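Local coordinates for protein putative aminotransferase (Actinomadura melliaura, PDB 4ZWV) that probably transfers an amino group to a sugar precursor, with pyridoxal 5'-phosphate as cofactor, in the biosynthesis of the aminopentose of the indolocarbazole AT2433, at residues S53-S56 with G57-L61; L112-L115 with E116-S120; P135-L138 with D139-A142; L253-V256 with D257-R261; S321-N324 with D325-S328. One frame throughout, in Å; residues are numbered along the deposited sequence.

Contact 1. Residues S53-S56 with G57-L61; sequences SVHS and GTSGL
H55 reaches across the turn between strand 51-54 and helix 57-66 to S59. Its CB rests against the serine hydroxyl, 3.8 Å from S59 OG. With CG swung roughly anti to the backbone N (chi1 151°), the imidazole is carried to the first turn of the helix. H55 CG and CE1 flank the same hydroxyl, 3.7 and 3.8 Å from S59 OG. Between them ND1 makes a nearly straight hydrogen bond of 2.8 Å with S59 OG (168°), the oxygen lying at the ring edge near its plane, and either partner could donate. S56 CB sits 3.5 Å above one ring face, offset toward the rim, and the ring also meets H55 of the second subunit. A histidine suits this spot because it offers both a flat packing surface and a ring nitrogen.

S56 is the N-cap of the helix: its OG, held between the backbone N and the carbonyl carbon, accepts from S59 N at 3.0 Å, within easy reach of a short serine. S56 O takes G60 N at 2.9 Å. This strand-turn-helix belongs to the phosphate site of a fold type I aminotransferase: G57 N and T58 OG1 hydrogen-bond the phosphate of the pyridoxal-phosphate-bearing lysine at position 190, and T58 OG1 also bonds Y217 OH of the second subunit.

Behind the cap, V54 CG2 lies 3.8 Å from G60 CA; a side-chain carbon at G60 would come tightly against that methyl, whereas hydrogen lets strand and helix close up.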
loop_
_atom_site.group_PDB
_atom_site.type_symbol
_atom_site.label_atom_id
_atom_site.label_comp_id
_atom_site.label_asym_id
_atom_site.label_seq_id
_atom_site.Cartn_x
_atom_site.Cartn_y
_atom_site.Cartn_z
ATOM N N SER A 53 -0.877 12.892 -3.996
ATOM C CA SER A 53 -0.846 11.588 -4.656
ATOM C C SER A 53 -0.539 10.484 -3.650
ATOM O O SER A 53 0.225 10.673 -2.691
ATOM C CB SER A 53 0.171 11.565 -5.804
ATOM O OG SER A 53 1.488 11.833 -5.340
ATOM N N VAL A 54 -1.165 9.339 -3.876
ATOM C CA VAL A 54 -1.024 8.197 -2.990
ATOM C C VAL A 54 -0.903 6.905 -3.800
ATOM O O VAL A 54 -1.092 6.898 -5.010
ATOM C CB VAL A 54 -2.220 8.102 -2.004
ATOM C CG1 VAL A 54 -2.162 9.230 -0.990
ATOM C CG2 VAL A 54 -3.550 8.102 -2.741
ATOM N N HIS A 55 -0.577 5.814 -3.114
ATOM C CA HIS A 55 -0.340 4.513 -3.727
ATOM C C HIS A 55 -1.536 3.949 -4.497
ATOM O O HIS A 55 -1.379 3.282 -5.515
ATOM C CB HIS A 55 0.091 3.536 -2.605
ATOM C CG HIS A 55 -0.264 2.100 -2.846
ATOM N ND1 HIS A 55 -1.211 1.439 -2.090
ATOM C CD2 HIS A 55 0.211 1.193 -3.729
ATOM C CE1 HIS A 55 -1.307 0.188 -2.503
ATOM N NE2 HIS A 55 -0.456 0.013 -3.499
ATOM N N SER A 56 -2.724 4.209 -3.972
ATOM C CA SER A 56 -3.959 3.631 -4.479
ATOM C C SER A 56 -5.107 4.395 -3.861
ATOM O O SER A 56 -4.926 5.105 -2.868
ATOM C CB SER A 56 -4.055 2.143 -4.116
ATOM O OG SER A 56 -4.069 2.005 -2.697
ATOM N N GLY A 57 -6.297 4.208 -4.408
ATOM C CA GLY A 57 -7.491 4.748 -3.780
ATOM C C GLY A 57 -7.635 4.198 -2.374
ATOM O O GLY A 57 -8.011 4.916 -1.449
ATOM N N THR A 58 -7.312 2.917 -2.212
ATOM C CA THR A 58 -7.419 2.273 -0.913
ATOM C C THR A 58 -6.518 2.961 0.107
ATOM O O THR A 58 -6.958 3.293 1.210
ATOM C CB THR A 58 -7.076 0.787 -1.024
ATOM O OG1 THR A 58 -7.963 0.188 -1.983
ATOM C CG2 THR A 58 -7.231 0.100 0.322
ATOM N N SER A 59 -5.267 3.216 -0.271
ATOM C CA SER A 59 -4.366 3.932 0.628
ATOM C C SER A 59 -4.849 5.363 0.893
ATOM O O SER A 59 -4.702 5.867 2.013
ATOM C CB SER A 59 -2.942 3.934 0.063
ATOM O OG SER A 59 -2.371 2.634 0.199
ATOM N N GLY A 60 -5.457 6.000 -0.110
ATOM C CA GLY A 60 -6.021 7.319 0.092
ATOM C C GLY A 60 -7.124 7.320 1.144
ATOM O O GLY A 60 -7.184 8.213 2.001
ATOM N N LEU A 61 -7.981 6.305 1.092
ATOM C CA LEU A 61 -9.056 6.165 2.086
ATOM C C LEU A 61 -8.487 5.898 3.484
ATOM O O LEU A 61 -8.956 6.461 4.464
ATOM C CB LEU A 61 -10.010 5.034 1.689
ATOM C CG LEU A 61 -10.889 5.285 0.464
ATOM C CD1 LEU A 61 -11.550 3.986 0.015
ATOM C CD2 LEU A 61 -11.944 6.355 0.772
#

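Contact 2. Residues L112-L115 with E116-S120; sequences LDDL and ERKIS
D114 joins two basic side chains of the following helical turn, R117 and K118, in a salt-bridge network. CG anti to the backbone N (chi1 -165°) sets the carboxylate between the R117 and K118 ends. K118, its chain extended, brings NZ to the syn lone pair of D114 OD2 at 2.7 Å. The R117 chain bends at chi3 and doubles back, and its NH2 meets D114 OD1 on the anti side at 3.0 Å, the carboxylate and guanidinium planes being 52° apart. One face of that guanidinium covers D114 CA, 3.4 Å below it. Acid-to-base steps of three and four residues are the usual spacing of salt bridges within one helix.

Water adds two bridges. One molecule donates to D114 OD1 and accepts from R117 NE; another donates to both L112 O and E116 OE1. E116 otherwise pairs with R147.

Among backbone bonds, E116 N to L112 O and R117 N to D113 O are regular helical links. At the C-terminal end of helix 112-118 the pattern tightens: L115 O accepts K118 N at 3.0 Å and I119 N only weakly.

Apolar contact is slight within the turn, L115 CD1 standing 4.4 Å from I119 CG1; apolar branched side chains suit a face covered by L78 and by L141 and I144 of helix 138-152.

D114 OD2 also takes D102 N, and K118 NZ also donates to W100 O. Two cations, a water and an amide thus surround a buried carboxylate, which would be expected to keep it ionised and fixed in rotation.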
loop_
_atom_site.group_PDB
_atom_site.type_symbol
_atom_site.label_atom_id
_atom_site.label_comp_id
_atom_site.label_asym_id
_atom_site.label_seq_id
_atom_site.Cartn_x
_atom_site.Cartn_y
_atom_site.Cartn_z
ATOM N N LEU A 112 -29.955 8.984 1.678
ATOM C CA LEU A 112 -29.607 10.035 2.633
ATOM C C LEU A 112 -30.651 10.209 3.738
ATOM O O LEU A 112 -30.343 10.781 4.779
ATOM C CB LEU A 112 -29.375 11.366 1.905
ATOM C CG LEU A 112 -28.181 11.339 0.940
ATOM C CD1 LEU A 112 -28.005 12.692 0.250
ATOM C CD2 LEU A 112 -26.899 10.942 1.641
ATOM N N ASP A 113 -31.880 9.735 3.519
ATOM C CA ASP A 113 -32.874 9.709 4.593
ATOM C C ASP A 113 -32.427 8.724 5.667
ATOM O O ASP A 113 -32.514 8.998 6.868
ATOM C CB ASP A 113 -34.251 9.299 4.067
ATOM C CG ASP A 113 -34.857 10.331 3.143
ATOM O OD1 ASP A 113 -34.820 11.529 3.483
ATOM O OD2 ASP A 113 -35.358 9.941 2.070
ATOM N N ASP A 114 -31.948 7.569 5.217
ATOM C CA ASP A 114 -31.472 6.539 6.133
ATOM C C ASP A 114 -30.203 7.018 6.831
ATOM O O ASP A 114 -30.023 6.784 8.020
ATOM C CB ASP A 114 -31.224 5.225 5.384
ATOM C CG ASP A 114 -31.070 4.037 6.318
ATOM O OD1 ASP A 114 -31.916 3.882 7.233
ATOM O OD2 ASP A 114 -30.113 3.255 6.137
ATOM N N LEU A 115 -29.342 7.709 6.091
ATOM C CA LEU A 115 -28.148 8.292 6.686
ATOM C C LEU A 115 -28.502 9.191 7.863
ATOM O O LEU A 115 -27.957 9.039 8.959
ATOM C CB LEU A 115 -27.358 9.090 5.654
ATOM C CG LEU A 115 -26.199 9.873 6.285
ATOM C CD1 LEU A 115 -25.138 8.937 6.854
ATOM C CD2 LEU A 115 -25.596 10.818 5.269
ATOM N N GLU A 116 -29.432 10.113 7.646
ATOM C CA GLU A 116 -29.752 11.065 8.701
ATOM C C GLU A 116 -30.315 10.354 9.939
ATOM O O GLU A 116 -29.990 10.724 11.075
ATOM C CB GLU A 116 -30.723 12.135 8.206
ATOM C CG GLU A 116 -31.001 13.164 9.301
ATOM C CD GLU A 116 -31.476 14.508 8.787
ATOM O OE1 GLU A 116 -31.947 14.590 7.632
ATOM O OE2 GLU A 116 -31.385 15.486 9.563
ATOM N N ARG A 117 -31.109 9.306 9.728
ATOM C CA ARG A 117 -31.654 8.544 10.851
ATOM C C ARG A 117 -30.573 7.803 11.641
ATOM O O ARG A 117 -30.762 7.497 12.824
ATOM C CB ARG A 117 -32.695 7.536 10.364
ATOM C CG ARG A 117 -33.990 8.162 9.874
ATOM C CD ARG A 117 -35.056 7.097 9.645
ATOM N NE ARG A 117 -34.636 6.081 8.688
ATOM C CZ ARG A 117 -34.987 6.065 7.404
ATOM N NH1 ARG A 117 -35.779 7.012 6.904
ATOM N NH2 ARG A 117 -34.554 5.089 6.623
ATOM N N LYS A 118 -29.443 7.510 11.002
ATOM C CA LYS A 118 -28.442 6.656 11.641
ATOM C C LYS A 118 -27.256 7.404 12.245
ATOM O O LYS A 118 -26.430 6.809 12.930
ATOM C CB LYS A 118 -27.960 5.608 10.643
ATOM C CG LYS A 118 -29.006 4.515 10.444
ATOM C CD LYS A 118 -28.641 3.569 9.322
ATOM C CE LYS A 118 -29.571 2.363 9.338
ATOM N NZ LYS A 118 -29.425 1.533 8.109
ATOM N N ILE A 119 -27.163 8.703 11.995
ATOM C CA ILE A 119 -26.146 9.500 12.683
ATOM C C ILE A 119 -26.457 9.472 14.180
ATOM O O ILE A 119 -27.609 9.637 14.596
ATOM C CB ILE A 119 -26.108 10.936 12.152
ATOM C CG1 ILE A 119 -25.598 10.938 10.719
ATOM C CG2 ILE A 119 -25.235 11.829 13.038
ATOM C CD1 ILE A 119 -25.705 12.286 10.034
ATOM N N SER A 120 -25.433 9.213 14.985
ATOM C CA SER A 120 -25.623 8.988 16.413
ATOM C C SER A 120 -24.468 9.618 17.185
ATOM O O SER A 120 -23.502 10.084 16.570
ATOM C CB SER A 120 -25.710 7.484 16.710
ATOM O OG SER A 120 -24.431 6.891 16.679
HETATM O O HOH W 1 -32.104 13.300 5.304
HETATM O O HOH W 2 -33.207 3.698 9.819
#

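Contact 3. Residues P135-L138 with D139-A142; sequences PVDL and DRLA
D137 OD1 accepts from R140 N at 3.3 Å, a fairly straight bond (160°) that meets the oxygen from above the carboxylate plane. The acid group also packs on the arginine's stem, D137 CG lying 3.4 Å from R140 CB. Setting CG anti to the backbone N (chi1 -172°) is what folds the carboxylate back over the first helical turn. The backbone reinforces this: D137 O receives L141 N at 3.1 Å, and L138 O receives A142 N. On the buried side, L138 and L141 run side by side, their CD2 methyls 4.1 Å apart.

One step out, a water donates to D137 OD2 at 2.7 Å and accepts from R140 NH1, whose extended chain carries its charge on to D113, an ion pair modelled too close to be taken at face value. Y170 OH bonds both D137 OD1 and D139 N, and R171 pairs with D139. Were D137 an alanine, the R140 amide would probably lose its cap and Y170 OH one of its partners.

Aspartate, short and accepting, is a classic N-cap, and here it starts helix 138-152, the connection of a beta-alpha-beta unit between parallel strands 123-129 and 157-161.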
loop_
_atom_site.group_PDB
_atom_site.type_symbol
_atom_site.label_atom_id
_atom_site.label_comp_id
_atom_site.label_asym_id
_atom_site.label_seq_id
_atom_site.Cartn_x
_atom_site.Cartn_y
_atom_site.Cartn_z
ATOM N N PRO A 135 -22.685 11.254 -9.046
ATOM C CA PRO A 135 -22.467 11.920 -7.758
ATOM C C PRO A 135 -23.650 11.910 -6.792
ATOM O O PRO A 135 -24.811 12.043 -7.184
ATOM C CB PRO A 135 -22.147 13.366 -8.156
ATOM C CG PRO A 135 -21.677 13.272 -9.579
ATOM C CD PRO A 135 -22.531 12.183 -10.177
ATOM N N VAL A 136 -23.302 11.756 -5.521
ATOM C CA VAL A 136 -24.186 11.967 -4.386
ATOM C C VAL A 136 -24.645 13.424 -4.312
ATOM O O VAL A 136 -23.937 14.330 -4.761
ATOM C CB VAL A 136 -23.433 11.566 -3.075
ATOM C CG1 VAL A 136 -24.253 11.817 -1.832
ATOM C CG2 VAL A 136 -23.006 10.089 -3.143
ATOM N N ASP A 137 -25.838 13.643 -3.758
ATOM C CA ASP A 137 -26.357 14.983 -3.511
ATOM C C ASP A 137 -25.594 15.654 -2.358
ATOM O O ASP A 137 -26.036 15.624 -1.202
ATOM C CB ASP A 137 -27.855 14.881 -3.200
ATOM C CG ASP A 137 -28.549 16.230 -3.125
ATOM O OD1 ASP A 137 -27.884 17.295 -3.068
ATOM O OD2 ASP A 137 -29.802 16.216 -3.101
ATOM N N LEU A 138 -24.460 16.269 -2.681
ATOM C CA LEU A 138 -23.544 16.769 -1.658
ATOM C C LEU A 138 -24.106 17.944 -0.861
ATOM O O LEU A 138 -23.794 18.079 0.323
ATOM C CB LEU A 138 -22.208 17.160 -2.296
ATOM C CG LEU A 138 -21.418 15.963 -2.837
ATOM C CD1 LEU A 138 -20.205 16.478 -3.601
ATOM C CD2 LEU A 138 -20.968 15.022 -1.723
ATOM N N ASP A 139 -24.948 18.781 -1.477
ATOM C CA ASP A 139 -25.540 19.900 -0.741
ATOM C C ASP A 139 -26.519 19.385 0.311
ATOM O O ASP A 139 -26.600 19.919 1.417
ATOM C CB ASP A 139 -26.275 20.873 -1.673
ATOM C CG ASP A 139 -25.345 21.704 -2.555
ATOM O OD1 ASP A 139 -24.107 21.662 -2.396
ATOM O OD2 ASP A 139 -25.884 22.435 -3.421
ATOM N N ARG A 140 -27.286 18.363 -0.046
ATOM C CA ARG A 140 -28.217 17.778 0.912
ATOM C C ARG A 140 -27.459 17.152 2.076
ATOM O O ARG A 140 -27.829 17.315 3.248
ATOM C CB ARG A 140 -29.103 16.739 0.236
ATOM C CG ARG A 140 -30.096 16.131 1.182
ATOM C CD ARG A 140 -31.061 15.213 0.473
ATOM N NE ARG A 140 -31.920 14.548 1.446
ATOM C CZ ARG A 140 -32.615 13.450 1.193
ATOM N NH1 ARG A 140 -32.557 12.897 -0.010
ATOM N NH2 ARG A 140 -33.364 12.906 2.143
ATOM N N LEU A 141 -26.389 16.449 1.739
ATOM C CA LEU A 141 -25.510 15.860 2.728
ATOM C C LEU A 141 -24.979 16.927 3.695
ATOM O O LEU A 141 -25.027 16.738 4.912
ATOM C CB LEU A 141 -24.372 15.138 2.011
ATOM C CG LEU A 141 -23.278 14.558 2.883
ATOM C CD1 LEU A 141 -23.843 13.502 3.822
ATOM C CD2 LEU A 141 -22.181 13.980 2.004
ATOM N N ALA A 142 -24.528 18.064 3.162
ATOM C CA ALA A 142 -24.030 19.150 4.013
ATOM C C ALA A 142 -25.112 19.664 4.974
ATOM O O ALA A 142 -24.819 19.975 6.128
ATOM C CB ALA A 142 -23.489 20.296 3.159
HETATM O O HOH W 3 -31.389 14.032 -2.663
#

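Contact 4. Residues L253-V256 with D257-R261; sequences LETV and DEQLR
T255 and Q259, one helical turn apart, cross obliquely with their polar groups meeting. T255 OG1 donates to Q259 OE1 at 2.8 Å, approaching from above the amide plane, 36° out of it. Two torsions bring the groups together: the threonine oxygen sits between its backbone N and carbonyl carbon (chi1 57°), and the glutamine chain bends at chi2 (140°), laying its amide back along the helix so that Q259 CD comes 3.3 Å from T255 O. That same carbonyl accepts Q259 N at 3.1 Å. With an alanine at Q259, the T255 hydroxyl would probably lose its acceptor and be free to turn, and a gap would open against A11 and W354.

The pair sits in the long helix 243-273 just where its bonding is opened by water. L253 O and D257 N are 4.7 Å apart, too far for a direct bond, and one water links them; a second water joins E254 O to E258 N in the same way. Regular bonding resumes with T255 O and with V256 O, which takes L260 N.

V256 and D257 lie aslant to each other, and both turn to helix 33-46: the valine packs on R45, and D257 OD1 forms a salt bridge to that arginine. On the exposed side E258 and R261 meet side-on, R261 NE to E258 OE1 at 2.9 Å and R261 NH2 to E258 OE2 at 2.7 Å, both oxygens near the guanidinium plane. Charged residues suit this solvent-facing side, and R261 NH1 continues the chain of ion pairs to E265.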
loop_
_atom_site.group_PDB
_atom_site.type_symbol
_atom_site.label_atom_id
_atom_site.label_comp_id
_atom_site.label_asym_id
_atom_site.label_seq_id
_atom_site.Cartn_x
_atom_site.Cartn_y
_atom_site.Cartn_z
ATOM N N LEU A 253 -2.993 11.194 -19.090
ATOM C CA LEU A 253 -3.776 12.421 -18.974
ATOM C C LEU A 253 -4.172 12.963 -20.334
ATOM O O LEU A 253 -5.210 13.607 -20.467
ATOM C CB LEU A 253 -3.003 13.494 -18.212
ATOM C CG LEU A 253 -3.175 13.525 -16.698
ATOM C CD1 LEU A 253 -2.243 14.561 -16.097
ATOM C CD2 LEU A 253 -4.625 13.835 -16.356
ATOM N N GLU A 254 -3.344 12.701 -21.344
ATOM C CA GLU A 254 -3.559 13.274 -22.666
ATOM C C GLU A 254 -4.921 12.937 -23.261
ATOM O O GLU A 254 -5.541 13.771 -23.914
ATOM C CB GLU A 254 -2.463 12.813 -23.628
ATOM C CG GLU A 254 -1.271 13.746 -23.679
ATOM C CD GLU A 254 -0.682 14.002 -22.310
ATOM O OE1 GLU A 254 -0.615 15.184 -21.906
ATOM O OE2 GLU A 254 -0.294 13.019 -21.639
ATOM N N THR A 255 -5.387 11.713 -23.053
ATOM C CA THR A 255 -6.606 11.296 -23.731
ATOM C C THR A 255 -7.760 10.957 -22.799
ATOM O O THR A 255 -8.813 10.507 -23.257
ATOM C CB THR A 255 -6.343 10.084 -24.630
ATOM O OG1 THR A 255 -5.795 9.021 -23.844
ATOM C CG2 THR A 255 -5.364 10.448 -25.736
ATOM N N VAL A 256 -7.593 11.182 -21.501
ATOM C CA VAL A 256 -8.642 10.782 -20.576
ATOM C C VAL A 256 -9.927 11.581 -20.823
ATOM O O VAL A 256 -11.021 11.041 -20.680
ATOM C CB VAL A 256 -8.188 10.911 -19.098
ATOM C CG1 VAL A 256 -7.913 12.359 -18.723
ATOM C CG2 VAL A 256 -9.217 10.281 -18.168
ATOM N N ASP A 257 -9.799 12.837 -21.242
ATOM C CA ASP A 257 -10.978 13.668 -21.510
ATOM C C ASP A 257 -11.826 13.119 -22.665
ATOM O O ASP A 257 -13.056 13.098 -22.584
ATOM C CB ASP A 257 -10.567 15.106 -21.831
ATOM C CG ASP A 257 -10.084 15.862 -20.610
ATOM O OD1 ASP A 257 -10.467 15.486 -19.485
ATOM O OD2 ASP A 257 -9.317 16.833 -20.782
ATOM N N GLU A 258 -11.166 12.676 -23.729
ATOM C CA GLU A 258 -11.876 12.097 -24.862
ATOM C C GLU A 258 -12.521 10.775 -24.461
ATOM O O GLU A 258 -13.641 10.472 -24.869
ATOM C CB GLU A 258 -10.938 11.903 -26.058
ATOM C CG GLU A 258 -11.545 11.129 -27.226
ATOM C CD GLU A 258 -12.704 11.849 -27.914
ATOM O OE1 GLU A 258 -12.949 13.042 -27.634
ATOM O OE2 GLU A 258 -13.371 11.207 -28.754
ATOM N N GLN A 259 -11.827 9.993 -23.641
ATOM C CA GLN A 259 -12.405 8.740 -23.199
ATOM C C GLN A 259 -13.658 8.996 -22.350
ATOM O O GLN A 259 -14.662 8.303 -22.497
ATOM C CB GLN A 259 -11.355 7.915 -22.454
ATOM C CG GLN A 259 -10.365 7.249 -23.426
ATOM C CD GLN A 259 -8.918 7.254 -22.948
ATOM O OE1 GLN A 259 -7.991 7.320 -23.762
ATOM N NE2 GLN A 259 -8.718 7.176 -21.635
ATOM N N LEU A 260 -13.593 9.996 -21.480
ATOM C CA LEU A 260 -14.741 10.382 -20.666
ATOM C C LEU A 260 -15.917 10.817 -21.539
ATOM O O LEU A 260 -17.073 10.492 -21.257
ATOM C CB LEU A 260 -14.349 11.502 -19.703
ATOM C CG LEU A 260 -15.320 11.839 -18.577
ATOM C CD1 LEU A 260 -15.741 10.588 -17.801
ATOM C CD2 LEU A 260 -14.673 12.857 -17.648
ATOM N N ARG A 261 -15.615 11.564 -22.592
ATOM C CA ARG A 261 -16.640 12.010 -23.526
ATOM C C ARG A 261 -17.345 10.796 -24.143
ATOM O O ARG A 261 -18.558 10.787 -24.277
ATOM C CB ARG A 261 -16.027 12.899 -24.606
ATOM C CG ARG A 261 -17.053 13.535 -25.533
ATOM C CD ARG A 261 -16.379 14.178 -26.732
ATOM N NE ARG A 261 -15.843 13.158 -27.628
ATOM C CZ ARG A 261 -16.580 12.461 -28.488
ATOM N NH1 ARG A 261 -17.885 12.684 -28.577
ATOM N NH2 ARG A 261 -16.016 11.545 -29.261
HETATM O O HOH W 4 -7.415 14.614 -21.542
HETATM O O HOH W 5 -8.498 13.922 -24.446
#

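Contact 5. Residues S321-N324 with D325-S328; sequences SRRN and DEHS
R322 runs out fully extended past H327 and ends beside E326, its CD 3.8 Å from H327 CE1 as the two side chains slide past each other in opposite directions. Its guanidinium grips one oxygen with two nitrogens: NE donates to the anti lone pair of E326 OE1 at 2.9 Å, and NH2 reaches the same oxygen at 3.3 Å, less straight and from above the carboxylate plane. The two planes stand 88° apart. The remaining nitrogen, NH1, donates to Y230 O of the second subunit, for which a long arginine is well suited.

R323 holds D325 differently, side-on with one nitrogen to each oxygen. R323 NE meets D325 OD1 and R323 NH2 meets D325 OD2, both at 2.8 Å and both on syn lone pairs, with the planes only 20° from coplanar. Its CG lies between the backbone N and the carbonyl carbon (chi1 56°), which turns the chain toward D325. E326 packs along the same arginine, OE2 lying 3.4 Å from R323 CD; here the four-charge network is joined by a long charge-to-charge approach only, not a hydrogen bond.

All this decorates a short 3-10 turn in the loop between helices 303-312 and 338-344, where it meets the second subunit. E326 N bonds R323 O and H327 N bonds N324 O, each three residues back. N324 ND2 closes onto R322 O at 2.9 Å, while N324 OD1 accepts from N88.

Further out, R323 NH1 pairs with D341, D325 OD2 with R334, and H327 NE2 bonds E85.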
loop_
_atom_site.group_PDB
_atom_site.type_symbol
_atom_site.label_atom_id
_atom_site.label_comp_id
_atom_site.label_asym_id
_atom_site.label_seq_id
_atom_site.Cartn_x
_atom_site.Cartn_y
_atom_site.Cartn_z
ATOM N N SER A 321 -19.239 -5.604 -7.608
ATOM C CA SER A 321 -18.883 -6.335 -6.395
ATOM C C SER A 321 -20.112 -6.997 -5.789
ATOM O O SER A 321 -21.242 -6.625 -6.098
ATOM C CB SER A 321 -18.252 -5.402 -5.351
ATOM O OG SER A 321 -16.918 -5.067 -5.694
ATOM N N ARG A 322 -19.885 -7.970 -4.915
ATOM C CA ARG A 322 -20.946 -8.477 -4.046
ATOM C C ARG A 322 -21.268 -7.399 -3.004
ATOM O O ARG A 322 -20.358 -6.721 -2.520
ATOM C CB ARG A 322 -20.516 -9.778 -3.365
ATOM C CG ARG A 322 -21.579 -10.396 -2.488
ATOM C CD ARG A 322 -21.073 -11.654 -1.784
ATOM N NE ARG A 322 -22.161 -12.321 -1.073
ATOM C CZ ARG A 322 -22.081 -13.530 -0.529
ATOM N NH1 ARG A 322 -20.959 -14.227 -0.624
ATOM N NH2 ARG A 322 -23.128 -14.042 0.107
ATOM N N ARG A 323 -22.543 -7.220 -2.659
ATOM C CA ARG A 323 -22.866 -6.294 -1.569
ATOM C C ARG A 323 -22.055 -6.678 -0.323
ATOM O O ARG A 323 -22.049 -7.848 0.085
ATOM C CB ARG A 323 -24.379 -6.280 -1.277
ATOM C CG ARG A 323 -24.996 -7.638 -0.953
ATOM C CD ARG A 323 -26.525 -7.537 -0.789
ATOM N NE ARG A 323 -26.906 -6.870 0.455
ATOM C CZ ARG A 323 -28.167 -6.629 0.797
ATOM N NH1 ARG A 323 -29.154 -6.995 -0.020
ATOM N NH2 ARG A 323 -28.441 -6.019 1.941
ATOM N N ASN A 324 -21.345 -5.709 0.263
ATOM C CA ASN A 324 -20.277 -6.038 1.216
ATOM C C ASN A 324 -20.818 -6.580 2.538
ATOM O O ASN A 324 -20.104 -7.274 3.271
ATOM C CB ASN A 324 -19.400 -4.819 1.533
ATOM C CG ASN A 324 -18.643 -4.259 0.324
ATOM O OD1 ASN A 324 -17.930 -3.272 0.472
ATOM N ND2 ASN A 324 -18.810 -4.849 -0.861
ATOM N N ASP A 325 -22.075 -6.257 2.839
ATOM C CA ASP A 325 -22.676 -6.667 4.105
ATOM C C ASP A 325 -22.978 -8.162 4.149
ATOM O O ASP A 325 -23.281 -8.694 5.213
ATOM C CB ASP A 325 -23.960 -5.846 4.395
ATOM C CG ASP A 325 -25.045 -6.009 3.327
ATOM O OD1 ASP A 325 -24.725 -6.168 2.131
ATOM O OD2 ASP A 325 -26.245 -5.953 3.697
ATOM N N GLU A 326 -22.859 -8.842 3.009
ATOM C CA GLU A 326 -23.075 -10.294 2.965
ATOM C C GLU A 326 -21.810 -11.118 3.272
ATOM O O GLU A 326 -21.893 -12.337 3.446
ATOM C CB GLU A 326 -23.631 -10.710 1.598
ATOM C CG GLU A 326 -25.112 -10.392 1.429
ATOM C CD GLU A 326 -25.698 -10.922 0.131
ATOM O OE1 GLU A 326 -24.955 -11.476 -0.700
ATOM O OE2 GLU A 326 -26.927 -10.785 -0.066
ATOM N N HIS A 327 -20.650 -10.471 3.312
ATOM C CA HIS A 327 -19.409 -11.202 3.573
ATOM C C HIS A 327 -19.344 -11.710 5.000
ATOM O O HIS A 327 -19.751 -11.015 5.944
ATOM C CB HIS A 327 -18.209 -10.312 3.281
ATOM C CG HIS A 327 -17.999 -10.049 1.824
ATOM N ND1 HIS A 327 -17.941 -11.060 0.889
ATOM C CD2 HIS A 327 -17.841 -8.890 1.140
ATOM C CE1 HIS A 327 -17.741 -10.535 -0.307
ATOM N NE2 HIS A 327 -17.675 -9.221 -0.183
ATOM N N SER A 328 -18.806 -12.914 5.170
ATOM C CA SER A 328 -18.849 -13.528 6.489
ATOM C C SER A 328 -17.969 -12.763 7.486
ATOM O O SER A 328 -18.239 -12.796 8.686
ATOM C CB SER A 328 -18.467 -15.011 6.410
ATOM O OG SER A 328 -17.151 -15.191 5.942
#

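Overall arrangement
The five contacts follow in series along the chain, each within one continuous stretch. Contacts 1 and 3 open helices tied to the seven-stranded mixed sheet, contact 1 beside its edge strand 51-54. Contacts 2 and 3 touch, their centres about 13 Å apart: L115 packs on L141 and L112 on R140, joining helices 112-118 and 138-152. Contact 5, in the loop after helix 303-312, lies about 21 Å from contact 2 between centres. Contact 4, on helix 243-273, is on the opposite side of the chain's centre from both. Contacts 1 and 5 both touch the second subunit; at contact 1 its Y217 bonds T58, a cofactor-binding residue, so the interface borders the cofactor site there.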